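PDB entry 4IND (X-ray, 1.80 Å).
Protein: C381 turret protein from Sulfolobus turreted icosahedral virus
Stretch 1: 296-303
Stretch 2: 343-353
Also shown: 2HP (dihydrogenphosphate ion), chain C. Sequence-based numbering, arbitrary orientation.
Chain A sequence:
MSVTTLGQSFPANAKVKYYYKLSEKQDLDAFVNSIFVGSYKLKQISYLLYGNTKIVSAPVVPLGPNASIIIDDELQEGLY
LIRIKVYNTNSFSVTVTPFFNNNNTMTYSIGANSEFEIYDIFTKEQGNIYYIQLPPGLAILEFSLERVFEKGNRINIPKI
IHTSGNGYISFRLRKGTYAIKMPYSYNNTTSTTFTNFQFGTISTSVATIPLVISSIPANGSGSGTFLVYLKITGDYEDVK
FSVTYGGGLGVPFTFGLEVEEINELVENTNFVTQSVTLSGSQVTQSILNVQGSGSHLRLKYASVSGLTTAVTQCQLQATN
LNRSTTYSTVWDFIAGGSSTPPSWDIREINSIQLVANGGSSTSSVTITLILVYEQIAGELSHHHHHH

Stretch 1 296-303: HLRLKYAS
Stretch 2 343-353: SWDIREINSIQ

Leu299 is the hub of the apolar centre: in the m,t rotamer (chi1 -48°, chi2 -172°) it sets CB 3.9 Å from Ile346 CB and 3.8 Å from Trp344 CZ3, CG 3.5 Å from Ile349 CD1, and CD1 3.5 Å from Ile352 CD1. Leu297, also m,t, lies on the same sheet face as Leu299, Ile346 and Ile349; its CB is 4.1 Å from Ile349 CG1 and its CD1 4.0 Å from Ile352 CG1. Ile349 is p,t, while Ile346 and Ile352 are m,m. Trp344 (chi1 -169°, chi2 82°) extends this apolar surface, with CH2 4.1 Å from Ala302 CB.

Beneath these side chains, 296-303 lies within one continuous strand, extended except at Lys300, where phi/psi is -111/-32, and residues 346-347 run antiparallel to it. Leu299 pairs with Ile346 through both hydrogen bonds, Leu299 N to Ile346 O (2.8 Å) and Ile346 N to Leu299 O (3.0 Å), with their CA atoms 4.9 Å apart. Leu297 pairs with Ile349, its N donating to Ile349 O at 2.8 Å. Between the two pairs, Arg298 alone faces Arg347 and Glu348, a beta bulge that shifts the register by one, with Glu348 at phi/psi 54/51 where the chain turns a corner. Strand 351-353 then leaves 296-303: the two strand axes come within 8.5 Å, their N-to-C directions 48° apart.

At the polar edge, Asp345 (chi1 177°) gathers two cations. The extended Arg298 (all chi near 180°) grips the carboxylate in a bidentate salt bridge, NE to Asp345 OD1 at 3.0 Å and NH2 to Asp345 OD2 at 2.7 Å, the carboxylate meeting the guanidinium edge. Lys300, coiled m,m,m,t, brings NZ 3.2 Å from Asp345 OD1. Arg347 CD covers one guanidinium face, 3.4 Å from Arg298 NH2. At the other end, His296 (chi1 62°, chi2 -84°) donates from NE2 to phosphate O1 at 2.8 Å.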

# COMPACT_ATOMS: atom_id res chain seq x y z
N HIS A 296 0.62 -2.05 24.47
CA HIS A 296 -0.64 -1.46 24.90
C HIS A 296 -1.73 -2.52 24.98
O HIS A 296 -1.45 -3.70 24.76
CB HIS A 296 -1.05 -0.28 23.99
CG HIS A 296 -1.29 -0.66 22.57
ND1 HIS A 296 -0.27 -0.77 21.64
CD2 HIS A 296 -2.44 -0.92 21.90
CE1 HIS A 296 -0.78 -1.10 20.47
NE2 HIS A 296 -2.10 -1.19 20.60
N LEU A 297 -2.95 -2.11 25.29
CA LEU A 297 -4.04 -3.05 25.52
C LEU A 297 -5.22 -2.85 24.59
O LEU A 297 -5.39 -1.80 23.97
CB LEU A 297 -4.54 -2.90 26.97
CG LEU A 297 -3.45 -2.98 28.03
CD1 LEU A 297 -3.97 -2.54 29.40
CD2 LEU A 297 -2.89 -4.38 28.09
N ARG A 298 -6.05 -3.88 24.50
CA ARG A 298 -7.33 -3.78 23.82
C ARG A 298 -8.33 -4.62 24.63
O ARG A 298 -8.09 -5.80 24.88
CB ARG A 298 -7.21 -4.32 22.40
CG ARG A 298 -8.48 -4.22 21.61
CD ARG A 298 -8.24 -4.54 20.16
NE ARG A 298 -9.42 -4.20 19.38
CZ ARG A 298 -9.46 -4.22 18.05
NH1 ARG A 298 -8.39 -4.57 17.36
NH2 ARG A 298 -10.58 -3.89 17.42
N LEU A 299 -9.42 -4.01 25.08
CA LEU A 299 -10.39 -4.72 25.93
C LEU A 299 -11.50 -5.25 25.07
O LEU A 299 -12.04 -4.52 24.24
CB LEU A 299 -10.97 -3.80 27.00
CG LEU A 299 -10.01 -2.94 27.81
CD1 LEU A 299 -10.77 -2.25 28.94
CD2 LEU A 299 -8.88 -3.79 28.36
N LYS A 300 -11.86 -6.52 25.28
CA LYS A 300 -12.85 -7.16 24.42
C LYS A 300 -14.16 -7.44 25.16
O LYS A 300 -15.24 -7.41 24.57
CB LYS A 300 -12.30 -8.47 23.86
CG LYS A 300 -10.97 -8.33 23.16
CD LYS A 300 -11.05 -7.35 22.00
CE LYS A 300 -11.87 -7.92 20.85
NZ LYS A 300 -11.76 -7.06 19.62
N TYR A 301 -14.07 -7.70 26.45
CA TYR A 301 -15.22 -8.14 27.23
C TYR A 301 -14.97 -7.94 28.72
O TYR A 301 -13.87 -8.17 29.21
CB TYR A 301 -15.50 -9.61 26.97
CG TYR A 301 -16.65 -10.19 27.78
CD1 TYR A 301 -17.97 -9.98 27.39
CD2 TYR A 301 -16.41 -10.97 28.90
CE1 TYR A 301 -19.03 -10.52 28.13
CE2 TYR A 301 -17.46 -11.51 29.65
CZ TYR A 301 -18.76 -11.28 29.26
OH TYR A 301 -19.81 -11.82 29.99
N ALA A 302 -16.00 -7.52 29.44
CA ALA A 302 -15.92 -7.39 30.89
C ALA A 302 -17.24 -7.73 31.55
O ALA A 302 -18.31 -7.48 31.00
CB ALA A 302 -15.46 -5.99 31.29
N SER A 303 -17.15 -8.30 32.74
CA SER A 303 -18.34 -8.69 33.48
C SER A 303 -18.06 -8.59 34.97
O SER A 303 -16.92 -8.79 35.40
CB SER A 303 -18.73 -10.12 33.12
OG SER A 303 -19.97 -10.46 33.69
N SER A 343 -20.67 -5.21 20.91
CA SER A 343 -19.92 -4.20 20.14
C SER A 343 -18.86 -3.46 20.97
O SER A 343 -18.11 -2.64 20.45
CB SER A 343 -20.89 -3.19 19.55
OG SER A 343 -21.53 -2.47 20.58
N TRP A 344 -18.79 -3.76 22.26
CA TRP A 344 -17.87 -3.08 23.16
C TRP A 344 -16.47 -3.56 22.89
O TRP A 344 -16.18 -4.75 22.96
CB TRP A 344 -18.24 -3.42 24.59
CG TRP A 344 -17.58 -2.61 25.68
CD1 TRP A 344 -17.95 -1.37 26.13
CD2 TRP A 344 -16.50 -3.03 26.53
NE1 TRP A 344 -17.14 -0.98 27.18
CE2 TRP A 344 -16.25 -2.00 27.46
CE3 TRP A 344 -15.71 -4.19 26.59
CZ2 TRP A 344 -15.24 -2.08 28.42
CZ3 TRP A 344 -14.72 -4.28 27.55
CH2 TRP A 344 -14.49 -3.23 28.45
N ASP A 345 -15.59 -2.60 22.60
CA ASP A 345 -14.23 -2.88 22.19
C ASP A 345 -13.44 -1.61 22.51
O ASP A 345 -13.73 -0.54 21.97
CB ASP A 345 -14.22 -3.18 20.69
CG ASP A 345 -12.83 -3.41 20.13
OD1 ASP A 345 -12.02 -4.08 20.79
OD2 ASP A 345 -12.55 -2.92 19.01
N ILE A 346 -12.49 -1.70 23.44
CA ILE A 346 -11.75 -0.52 23.86
C ILE A 346 -10.33 -0.61 23.35
O ILE A 346 -9.56 -1.47 23.80
CB ILE A 346 -11.73 -0.37 25.40
CG1 ILE A 346 -13.12 -0.54 25.98
CG2 ILE A 346 -11.13 0.98 25.81
CD1 ILE A 346 -14.15 0.49 25.50
N ARG A 347 -9.96 0.30 22.44
CA ARG A 347 -8.64 0.27 21.86
C ARG A 347 -7.77 1.41 22.34
O ARG A 347 -8.26 2.37 22.95
CB ARG A 347 -8.72 0.32 20.33
CG ARG A 347 -10.03 -0.18 19.77
CD ARG A 347 -9.86 -0.76 18.38
NE ARG A 347 -9.12 0.12 17.48
CZ ARG A 347 -9.68 1.07 16.74
NH1 ARG A 347 -10.99 1.29 16.80
NH2 ARG A 347 -8.92 1.82 15.94
N GLU A 348 -6.48 1.30 22.07
CA GLU A 348 -5.50 2.36 22.32
C GLU A 348 -5.53 2.87 23.76
O GLU A 348 -5.61 4.06 24.01
CB GLU A 348 -5.68 3.51 21.34
CG GLU A 348 -5.16 3.18 19.95
CD GLU A 348 -4.75 4.40 19.17
OE1 GLU A 348 -3.73 5.02 19.55
OE2 GLU A 348 -5.47 4.73 18.19
N ILE A 349 -5.46 1.94 24.71
CA ILE A 349 -5.30 2.29 26.11
C ILE A 349 -4.11 1.50 26.64
O ILE A 349 -3.69 0.53 26.00
CB ILE A 349 -6.55 1.91 26.91
CG1 ILE A 349 -6.89 0.45 26.60
CG2 ILE A 349 -7.71 2.81 26.52
CD1 ILE A 349 -7.76 -0.21 27.63
N ASN A 350 -3.59 1.87 27.80
CA ASN A 350 -2.48 1.10 28.37
C ASN A 350 -2.60 0.98 29.88
O ASN A 350 -1.70 0.48 30.55
CB ASN A 350 -1.11 1.69 27.97
CG ASN A 350 -0.98 3.16 28.31
OD1 ASN A 350 -1.70 3.68 29.15
ND2 ASN A 350 -0.05 3.85 27.62
N SER A 351 -3.72 1.45 30.41
CA SER A 351 -3.98 1.31 31.85
C SER A 351 -5.47 1.19 32.12
O SER A 351 -6.28 1.94 31.55
CB SER A 351 -3.38 2.47 32.62
OG SER A 351 -3.52 2.27 34.01
N ILE A 352 -5.83 0.23 32.98
CA ILE A 352 -7.22 -0.08 33.33
C ILE A 352 -7.37 -0.09 34.84
O ILE A 352 -6.55 -0.67 35.54
CB ILE A 352 -7.61 -1.48 32.87
CG1 ILE A 352 -7.26 -1.68 31.41
CG2 ILE A 352 -9.09 -1.73 33.11
CD1 ILE A 352 -7.99 -0.77 30.50
N GLN A 353 -8.44 0.53 35.35
CA GLN A 353 -8.74 0.45 36.78
C GLN A 353 -10.25 0.28 37.00
O GLN A 353 -11.07 0.62 36.14
CB GLN A 353 -8.22 1.68 37.53
CG GLN A 353 -8.92 2.98 37.14
CD GLN A 353 -8.30 4.20 37.80
OE1 GLN A 353 -7.14 4.18 38.22
NE2 GLN A 353 -9.09 5.28 37.90
P 2HP C . -3.61 -1.27 17.69
O1 2HP C . -3.95 -2.29 18.74
O2 2HP C . -2.11 -1.20 17.76
O3 2HP C . -4.29 0.10 18.06
O4 2HP C . -4.01 -1.75 16.27